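Local coordinates for protein enterotoxin SEN variant (Staphylococcus aureus, PDB 6KRY) that probably acts as a superantigenic toxin of the staphylococcal and streptococcal enterotoxin family, at residues F19-T22 and S23-D27; T40-L43 and L44-T47; G197-G200 and A201-F204. All blocks are in the same frame, centred on the assembly; numbering follows the deposited sequence.

Contact 1 (F19-T22 and S23-D27); sequences FNLT and SYYTD
T22 and T26 meet one turn apart along the last coils of helix 15-26, the N-terminal helix of a two-domain enterotoxin. Their side chains lie side by side and point the same way. T26 OG1 donates to T22 O at 2.7 Å, the side-chain-to-backbone bond a helical threonine commonly makes to the carbonyl four residues back. The torsion explains the reach: with OG1 anti to its own carbonyl carbon (chi1 -63°), the hydroxyl swings back toward the preceding turn. T22 CG2 passes 3.7 Å from T26 OG1, so the methyl walls one side of the hydroxyl. T22 O is shared. Y25 N also bonds to it, from the opposite face of the carbonyl plane, and makes a second, weak bond to L21 O, so its N-H is divided between the carbonyls three and four residues back.

Upstream the pattern is regular: S23 N bonds to F19 O and Y24 N to N20 O, both at 3.2 Å. N20 O also lies at the edge of the Y24 ring, near its plane.

S23 O accepts from both T26 N and D27 N on one face of its plane. S23 OG, which W30 NE1 also engages, bonds to D27 OD2 at 3.2 Å on the carboxylate's anti side, 22° out of its plane.

Further out, T22 OG1 repeats the threonine pattern one turn earlier, bonding to L18 O. Y24 and Y25 fasten this turn to the rest of the molecule: the Y25 ring meets that of Y164, while the Y24 ring meets F204 edge-to-face and Y24 OH bonds to Y87 O.

Contact 2 (T40-L43 and L44-T47); sequences TDQL and LNNT
Q42 sets CG anti to its backbone N (chi1 174°) and runs on extended, which carries its amide across to T47; T47 in turn holds OG1 between its own N and carbonyl carbon (chi1 67°), facing L43. Two bonds follow. Q42 NE2 donates to T47 O at 2.9 Å, nearly head-on to the carbonyl, though the oxygen sits 18° out of the amide plane. L43 N donates to T47 OG1 at 3.1 Å. T47 OG1 itself donates to L44 O at 2.7 Å, in the carbonyl plane and on a lone pair, so the hydroxyl accepts from L43 and donates to L44, the next residue along.

L44 O also takes T47 N at 3.0 Å, the closing bond of the type I beta turn from L44 to T47. A water extends the grip of Q42: it accepts from NE2 at 3.0 Å and donates to N45 O at 2.7 Å, so Q42 NE2 has two partners, T47 O and the water.

The bend lies at the surface, between strands 31-37 and 47-55. T40 and D41 both face I49 in a classic beta bulge, N46 pairs through its backbone with F67, and the T47 side chain rests on K64 and E66 of strand 60-66.

Contact 3 (G197-G200 and A201-F204); sequences GSVG and AEFF
Backbone bonds from V199 O start the short helix 200-203. V199 occupies the N-cap position, and its carbonyl accepts two amides: F203 N at 2.9 Å in the carbonyl plane, and E202 N, also at 2.9 Å but 45° above it. The next bond of the helix, F204 N to G200 O, is longer at 3.2 Å. A201 O accepts from Y104 OH.

One side-chain bond folds back over this start. E202 extends beyond CG and brings OE1 to S198 N at 2.8 Å in an almost straight bond (170°). The amide meets the carboxylate from above its plane, 36° out. E202 OE1 also lies 3.4 Å from G197 CA; G197, a glycine with positive phi, has no side chain to stand in the way.

A third group of contacts involves aromatic rings. V199 O and G200 N lie over one face of the F203 ring, both offset toward its rim, while G197 O lies at its edge, 3.5 Å from CE1, and also receives K17 NZ. F203 CB in turn sits over the centre of the F204 ring, 3.7 Å above its plane. Beyond them, F203 packs on L21 and F204 on Y25 of helix 15-26.

The whole is a helix N-terminus in which a glutamate's carboxylate takes an amide of the preceding loop, in a short helix of the beta-grasp region packed against the N-terminal helix.

How the contacts relate
Contacts 1 and 3 are partly buried and belong together: their centres are 12 Å apart, and the Y24 ring and the Y25 hydroxyl pack on F204 while L21 meets F203. One lies in helix 15-26 and the other in helix 200-203, so an element of the OB-fold range packs on one of the beta-grasp range. Contact 2 stands off at the surface, its nearest atoms about 12 Å from contact 3 and about 16 Å from contact 1. The chemistry differs accordingly. Contact 1 concerns the late turns of a helix and contact 3 the beginning of one, whereas contact 2 fixes a loop with side-chain amide, hydroxyl and water.

Contact 1 (F19-T22 and S23-D27)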
ATOM      1  N   PHE A  19       7.175 -15.075   6.228  1.00 12.16           N
ATOM      2  CA  PHE A  19       6.770 -14.877   7.612  1.00 12.08           C
ATOM      3  C   PHE A  19       6.564 -13.379   7.931  1.00 12.45           C
ATOM      4  O   PHE A  19       5.568 -12.952   8.541  1.00 13.43           O
ATOM      5  CB  PHE A  19       7.837 -15.493   8.513  1.00 11.77           C
ATOM      6  CG  PHE A  19       7.541 -15.480   9.979  1.00 12.57           C
ATOM      7  CD1 PHE A  19       6.414 -16.103  10.498  1.00 14.01           C
ATOM      8  CD2 PHE A  19       8.469 -14.974  10.864  1.00 13.02           C
ATOM      9  CE1 PHE A  19       6.189 -16.168  11.870  1.00 14.43           C
ATOM     10  CE2 PHE A  19       8.253 -15.065  12.235  1.00 13.91           C
ATOM     11  CZ  PHE A  19       7.096 -15.612  12.735  1.00 13.34           C
ATOM     12  N   ASN A  20       7.525 -12.558   7.525  1.00 11.94           N
ATOM     13  CA  ASN A  20       7.439 -11.082   7.704  1.00 12.87           C
ATOM     14  C   ASN A  20       6.306 -10.484   6.850  1.00 11.84           C
ATOM     15  O   ASN A  20       5.586  -9.637   7.360  1.00 12.27           O
ATOM     16  CB  ASN A  20       8.774 -10.426   7.391  1.00 13.49           C
ATOM     17  CG  ASN A  20       9.764 -10.716   8.498  1.00 15.24           C
ATOM     18  OD1 ASN A  20      10.806 -11.311   8.269  1.00 16.62           O
ATOM     19  ND2 ASN A  20       9.385 -10.389   9.713  1.00 15.75           N
ATOM     20  N   LEU A  21       6.111 -10.958   5.611  1.00 11.88           N
ATOM     21  CA  LEU A  21       4.987 -10.472   4.786  1.00 11.83           C
ATOM     22  C   LEU A  21       3.641 -10.849   5.432  1.00 11.59           C
ATOM     23  O   LEU A  21       2.694 -10.063   5.406  1.00 11.38           O
ATOM     24  CB  LEU A  21       5.114 -11.010   3.357  1.00 12.36           C
ATOM     25  CG  LEU A  21       6.248 -10.374   2.554  1.00 13.43           C
ATOM     26  CD1 LEU A  21       6.468 -11.121   1.250  1.00 14.69           C
ATOM     27  CD2 LEU A  21       5.928  -8.919   2.244  1.00 14.65           C
ATOM     28  N   THR A  22       3.560 -12.046   5.999  1.00 12.02           N
ATOM     29  CA  THR A  22       2.344 -12.476   6.660  1.00 13.29           C
ATOM     30  C   THR A  22       1.958 -11.491   7.773  1.00 13.30           C
ATOM     31  O   THR A  22       0.768 -11.164   7.923  1.00 13.44           O
ATOM     32  CB  THR A  22       2.507 -13.892   7.231  1.00 13.30           C
ATOM     33  OG1 THR A  22       2.771 -14.841   6.197  1.00 15.24           O
ATOM     34  CG2 THR A  22       1.273 -14.365   7.960  1.00 15.26           C
ATOM     35  N   SER A  23       2.937 -11.084   8.591  1.00 12.81           N
ATOM     36  CA  SER A  23       2.696 -10.117   9.676  1.00 14.30           C
ATOM     37  C   SER A  23       2.131  -8.807   9.102  1.00 12.23           C
ATOM     38  O   SER A  23       1.142  -8.261   9.566  1.00 13.59           O
ATOM     39  CB  SER A  23       3.967  -9.872  10.426  1.00 15.77           C
ATOM     40  OG  SER A  23       3.769  -8.803  11.322  1.00 20.22           O
ATOM     41  N   TYR A  24       2.765  -8.318   8.035  1.00 11.58           N
ATOM     42  CA  TYR A  24       2.351  -7.063   7.393  1.00 11.30           C
ATOM     43  C   TYR A  24       0.906  -7.089   6.862  1.00 12.05           C
ATOM     44  O   TYR A  24       0.237  -6.032   6.823  1.00 12.72           O
ATOM     45  CB  TYR A  24       3.315  -6.699   6.273  1.00 10.93           C
ATOM     46  CG  TYR A  24       4.308  -5.651   6.693  1.00 11.58           C
ATOM     47  CD1 TYR A  24       3.886  -4.363   6.957  1.00 11.28           C
ATOM     48  CD2 TYR A  24       5.633  -5.966   6.889  1.00 11.93           C
ATOM     49  CE1 TYR A  24       4.792  -3.389   7.345  1.00 12.15           C
ATOM     50  CE2 TYR A  24       6.553  -4.999   7.278  1.00 13.70           C
ATOM     51  CZ  TYR A  24       6.124  -3.718   7.546  1.00 12.86           C
ATOM     52  OH  TYR A  24       7.049  -2.781   7.940  1.00 13.60           O
ATOM     53  N   TYR A  25       0.393  -8.276   6.481  1.00 11.16           N
ATOM     54  CA  TYR A  25      -0.885  -8.393   5.839  1.00 11.68           C
ATOM     55  C   TYR A  25      -1.890  -9.119   6.746  1.00 12.71           C
ATOM     56  O   TYR A  25      -3.007  -9.337   6.301  1.00 14.35           O
ATOM     57  CB  TYR A  25      -0.772  -9.024   4.450  1.00 11.68           C
ATOM     58  CG  TYR A  25      -0.160  -8.087   3.443  1.00 11.25           C
ATOM     59  CD1 TYR A  25      -0.830  -6.933   3.061  1.00 12.37           C
ATOM     60  CD2 TYR A  25       1.146  -8.239   3.018  1.00 11.61           C
ATOM     61  CE1 TYR A  25      -0.249  -6.014   2.201  1.00 11.38           C
ATOM     62  CE2 TYR A  25       1.746  -7.340   2.154  1.00 10.80           C
ATOM     63  CZ  TYR A  25       1.041  -6.223   1.750  1.00 11.03           C
ATOM     64  OH  TYR A  25       1.615  -5.330   0.900  1.00 12.41           O
ATOM     65  N   THR A  26      -1.494  -9.417   7.993  1.00 15.27           N
ATOM     66  CA  THR A  26      -2.401  -9.980   9.005  1.00 18.68           C
ATOM     67  C   THR A  26      -2.738  -8.955  10.096  1.00 20.24           C
ATOM     68  O   THR A  26      -3.859  -8.946  10.595  1.00 20.86           O
ATOM     69  CB  THR A  26      -1.782 -11.234   9.644  1.00 20.67           C
ATOM     70  OG1 THR A  26      -1.636 -12.187   8.588  1.00 22.81           O
ATOM     71  CG2 THR A  26      -2.629 -11.803  10.762  1.00 22.76           C
ATOM     72  N   ASP A  27      -1.753  -8.185  10.562  1.00 20.10           N
ATOM     73  CA  ASP A  27      -1.951  -7.304  11.757  1.00 21.64           C
ATOM     74  C   ASP A  27      -2.346  -5.917  11.259  1.00 20.23           C
ATOM     75  O   ASP A  27      -1.505  -5.289  10.603  1.00 15.37           O
ATOM     76  CB  ASP A  27      -0.666  -7.175  12.581  1.00 27.28           C
ATOM     77  CG  ASP A  27      -0.141  -8.490  13.132  1.00 36.56           C
ATOM     78  OD1 ASP A  27      -0.971  -9.289  13.630  1.00 41.86           O
ATOM     79  OD2 ASP A  27       1.093  -8.728  13.046  1.00 41.04           O
TER

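Contact 2 (T40-L43 and L44-T47)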
ATOM      1  N   THR A  40       6.292  19.491   8.710  1.00 13.19           N
ATOM      2  CA  THR A  40       6.990  20.632   9.318  1.00 13.90           C
ATOM      3  C   THR A  40       8.526  20.508   9.257  1.00 14.50           C
ATOM      4  O   THR A  40       9.210  21.431   9.656  1.00 15.11           O
ATOM      5  CB  THR A  40       6.552  20.842  10.775  1.00 14.50           C
ATOM      6  OG1 THR A  40       6.706  19.637  11.517  1.00 14.62           O
ATOM      7  CG2 THR A  40       5.125  21.326  10.885  1.00 15.61           C
ATOM      8  N   ASP A  41       9.051  19.433   8.672  1.00 13.10           N
ATOM      9  CA  ASP A  41      10.527  19.283   8.485  1.00 13.90           C
ATOM     10  C   ASP A  41      10.781  18.349   7.303  1.00 13.32           C
ATOM     11  O   ASP A  41       9.834  17.850   6.651  1.00 12.08           O
ATOM     12  CB  ASP A  41      11.229  18.867   9.784  1.00 14.59           C
ATOM     13  CG  ASP A  41      12.700  19.312   9.964  1.00 15.65           C
ATOM     14  OD1 ASP A  41      13.463  19.471   8.941  1.00 15.57           O
ATOM     15  OD2 ASP A  41      13.101  19.538  11.155  1.00 18.84           O
ATOM     16  N   GLN A  42      12.069  18.132   7.018  1.00 12.52           N
ATOM     17  CA  GLN A  42      12.483  17.448   5.842  1.00 12.66           C
ATOM     18  C   GLN A  42      13.947  17.041   6.053  1.00 12.86           C
ATOM     19  O   GLN A  42      14.699  17.816   6.617  1.00 13.03           O
ATOM     20  CB  GLN A  42      12.330  18.410   4.677  1.00 14.30           C
ATOM     21  CG  GLN A  42      12.861  17.895   3.398  1.00 16.57           C
ATOM     22  CD  GLN A  42      12.432  18.774   2.245  1.00 20.35           C
ATOM     23  OE1 GLN A  42      12.674  19.991   2.250  1.00 22.69           O
ATOM     24  NE2 GLN A  42      11.681  18.185   1.321  1.00 14.78           N
ATOM     25  N   LEU A  43      14.327  15.837   5.628  1.00 12.01           N
ATOM     26  CA  LEU A  43      15.759  15.462   5.568  1.00 11.70           C
ATOM     27  C   LEU A  43      16.164  15.501   4.092  1.00 11.98           C
ATOM     28  O   LEU A  43      16.406  16.595   3.586  1.00 11.56           O
ATOM     29  CB  LEU A  43      15.969  14.112   6.246  1.00 12.41           C
ATOM     30  CG  LEU A  43      16.010  14.205   7.766  1.00 12.95           C
ATOM     31  CD1 LEU A  43      16.056  12.807   8.366  1.00 13.56           C
ATOM     32  CD2 LEU A  43      17.166  15.075   8.242  1.00 12.60           C
ATOM     33  N   LEU A  44      16.121  14.379   3.376  1.00 12.30           N
ATOM     34  CA  LEU A  44      16.454  14.468   1.949  1.00 12.45           C
ATOM     35  C   LEU A  44      15.318  15.228   1.256  1.00 12.45           C
ATOM     36  O   LEU A  44      14.171  15.290   1.742  1.00 12.90           O
ATOM     37  CB  LEU A  44      16.628  13.091   1.304  1.00 13.52           C
ATOM     38  CG  LEU A  44      17.800  12.241   1.781  1.00 14.50           C
ATOM     39  CD1 LEU A  44      17.947  10.984   0.931  1.00 16.42           C
ATOM     40  CD2 LEU A  44      19.088  13.036   1.759  1.00 14.65           C
ATOM     41  N   ASN A  45      15.623  15.747   0.074  1.00 12.66           N
ATOM     42  CA  ASN A  45      14.703  16.574  -0.687  1.00 13.10           C
ATOM     43  C   ASN A  45      13.494  15.783  -1.208  1.00 13.43           C
ATOM     44  O   ASN A  45      12.500  16.373  -1.676  1.00 13.14           O
ATOM     45  CB  ASN A  45      15.462  17.288  -1.804  1.00 14.19           C
ATOM     46  CG  ASN A  45      16.218  18.482  -1.261  1.00 15.99           C
ATOM     47  OD1 ASN A  45      15.752  19.128  -0.317  1.00 20.28           O
ATOM     48  ND2 ASN A  45      17.389  18.750  -1.804  1.00 17.13           N
ATOM     49  N   ASN A  46      13.552  14.467  -1.144  1.00 13.47           N
ATOM     50  CA  ASN A  46      12.398  13.646  -1.553  1.00 13.81           C
ATOM     51  C   ASN A  46      11.616  13.112  -0.334  1.00 14.06           C
ATOM     52  O   ASN A  46      10.833  12.194  -0.509  1.00 13.21           O
ATOM     53  CB  ASN A  46      12.850  12.481  -2.442  1.00 15.06           C
ATOM     54  CG  ASN A  46      13.905  11.589  -1.807  1.00 16.76           C
ATOM     55  OD1 ASN A  46      14.355  11.805  -0.687  1.00 18.24           O
ATOM     56  ND2 ASN A  46      14.289  10.532  -2.499  1.00 21.12           N
ATOM     57  N   THR A  47      11.770  13.725   0.855  1.00 12.33           N
ATOM     58  CA  THR A  47      11.066  13.351   2.069  1.00 12.26           C
ATOM     59  C   THR A  47      10.320  14.551   2.638  1.00 11.27           C
ATOM     60  O   THR A  47      10.633  15.692   2.332  1.00 11.17           O
ATOM     61  CB  THR A  47      12.008  12.852   3.169  1.00 12.78           C
ATOM     62  OG1 THR A  47      12.843  13.942   3.619  1.00 11.89           O
ATOM     63  CG2 THR A  47      12.821  11.661   2.689  1.00 13.55           C
TER
HETATM   64  O   HOH W   1      11.951  19.015  -1.510  1.00 20.04           O

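Contact 3 (G197-G200 and A201-F204)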
ATOM      1  N   GLY A 197      13.440  -7.381  -1.744  1.00 16.67           N
ATOM      2  CA  GLY A 197      14.257  -7.377  -0.526  1.00 17.63           C
ATOM      3  C   GLY A 197      13.701  -8.229   0.602  1.00 18.18           C
ATOM      4  O   GLY A 197      12.875  -9.076   0.377  1.00 18.44           O
ATOM      5  N   SER A 198      14.103  -7.943   1.854  1.00 19.51           N
ATOM      6  CA  SER A 198      13.788  -8.835   2.980  1.00 19.69           C
ATOM      7  C   SER A 198      13.168  -8.127   4.200  1.00 19.08           C
ATOM      8  O   SER A 198      12.825  -8.790   5.180  1.00 20.36           O
ATOM      9  CB  SER A 198      15.016  -9.598   3.358  1.00 23.44           C
ATOM     10  OG  SER A 198      15.969  -8.714   3.897  1.00 28.75           O
ATOM     11  N   VAL A 199      13.021  -6.802   4.157  1.00 17.24           N
ATOM     12  CA  VAL A 199      12.378  -6.036   5.222  1.00 17.08           C
ATOM     13  C   VAL A 199      11.429  -5.000   4.591  1.00 16.13           C
ATOM     14  O   VAL A 199      11.520  -4.689   3.426  1.00 15.07           O
ATOM     15  CB  VAL A 199      13.402  -5.325   6.126  1.00 17.77           C
ATOM     16  CG1 VAL A 199      14.259  -6.328   6.871  1.00 19.05           C
ATOM     17  CG2 VAL A 199      14.299  -4.382   5.350  1.00 18.62           C
ATOM     18  N   GLY A 200      10.538  -4.450   5.411  1.00 16.37           N
ATOM     19  CA  GLY A 200       9.576  -3.412   4.996  1.00 15.68           C
ATOM     20  C   GLY A 200      10.184  -2.243   4.212  1.00 14.76           C
ATOM     21  O   GLY A 200       9.587  -1.814   3.223  1.00 15.62           O
ATOM     22  N   ALA A 201      11.344  -1.736   4.620  1.00 15.14           N
ATOM     23  CA  ALA A 201      12.055  -0.626   3.936  1.00 15.89           C
ATOM     24  C   ALA A 201      12.304  -0.967   2.471  1.00 15.77           C
ATOM     25  O   ALA A 201      12.444  -0.104   1.634  1.00 19.67           O
ATOM     26  CB  ALA A 201      13.359  -0.287   4.617  1.00 16.44           C
ATOM     27  N   GLU A 202      12.425  -2.255   2.154  1.00 15.81           N
ATOM     28  CA  GLU A 202      12.584  -2.651   0.794  1.00 14.80           C
ATOM     29  C   GLU A 202      11.247  -3.088   0.184  1.00 13.31           C
ATOM     30  O   GLU A 202      10.985  -2.762  -0.933  1.00 13.71           O
ATOM     31  CB  GLU A 202      13.598  -3.787   0.735  1.00 17.58           C
ATOM     32  CG  GLU A 202      14.964  -3.403   1.305  1.00 20.25           C
ATOM     33  CD  GLU A 202      15.919  -4.585   1.394  1.00 27.47           C
ATOM     34  OE1 GLU A 202      15.553  -5.600   2.024  1.00 28.26           O
ATOM     35  OE2 GLU A 202      17.035  -4.508   0.803  1.00 36.30           O
ATOM     36  N   PHE A 203      10.444  -3.900   0.893  1.00 11.78           N
ATOM     37  CA  PHE A 203       9.192  -4.434   0.363  1.00 12.01           C
ATOM     38  C   PHE A 203       8.332  -3.346  -0.308  1.00 11.44           C
ATOM     39  O   PHE A 203       7.641  -3.567  -1.327  1.00 11.52           O
ATOM     40  CB  PHE A 203       8.300  -5.039   1.465  1.00 11.97           C
ATOM     41  CG  PHE A 203       8.819  -6.219   2.252  1.00 12.75           C
ATOM     42  CD1 PHE A 203       9.811  -7.048   1.759  1.00 12.28           C
ATOM     43  CD2 PHE A 203       8.241  -6.529   3.481  1.00 13.78           C
ATOM     44  CE1 PHE A 203      10.226  -8.151   2.488  1.00 13.09           C
ATOM     45  CE2 PHE A 203       8.674  -7.630   4.215  1.00 14.30           C
ATOM     46  CZ  PHE A 203       9.665  -8.440   3.712  1.00 14.53           C
ATOM     47  N   PHE A 204       8.275  -2.171   0.317  1.00 11.48           N
ATOM     48  CA  PHE A 204       7.234  -1.217  -0.051  1.00 11.92           C
ATOM     49  C   PHE A 204       7.804  -0.006  -0.789  1.00 12.09           C
ATOM     50  O   PHE A 204       7.074   0.955  -1.077  1.00 10.89           O
ATOM     51  CB  PHE A 204       6.466  -0.818   1.210  1.00 11.59           C
ATOM     52  CG  PHE A 204       5.877  -1.998   1.936  1.00 12.11           C
ATOM     53  CD1 PHE A 204       5.076  -2.895   1.261  1.00 13.56           C
ATOM     54  CD2 PHE A 204       6.155  -2.227   3.271  1.00 13.40           C
ATOM     55  CE1 PHE A 204       4.626  -4.050   1.880  1.00 14.82           C
ATOM     56  CE2 PHE A 204       5.674  -3.371   3.902  1.00 13.20           C
ATOM     57  CZ  PHE A 204       4.894  -4.262   3.211  1.00 14.63           C
TER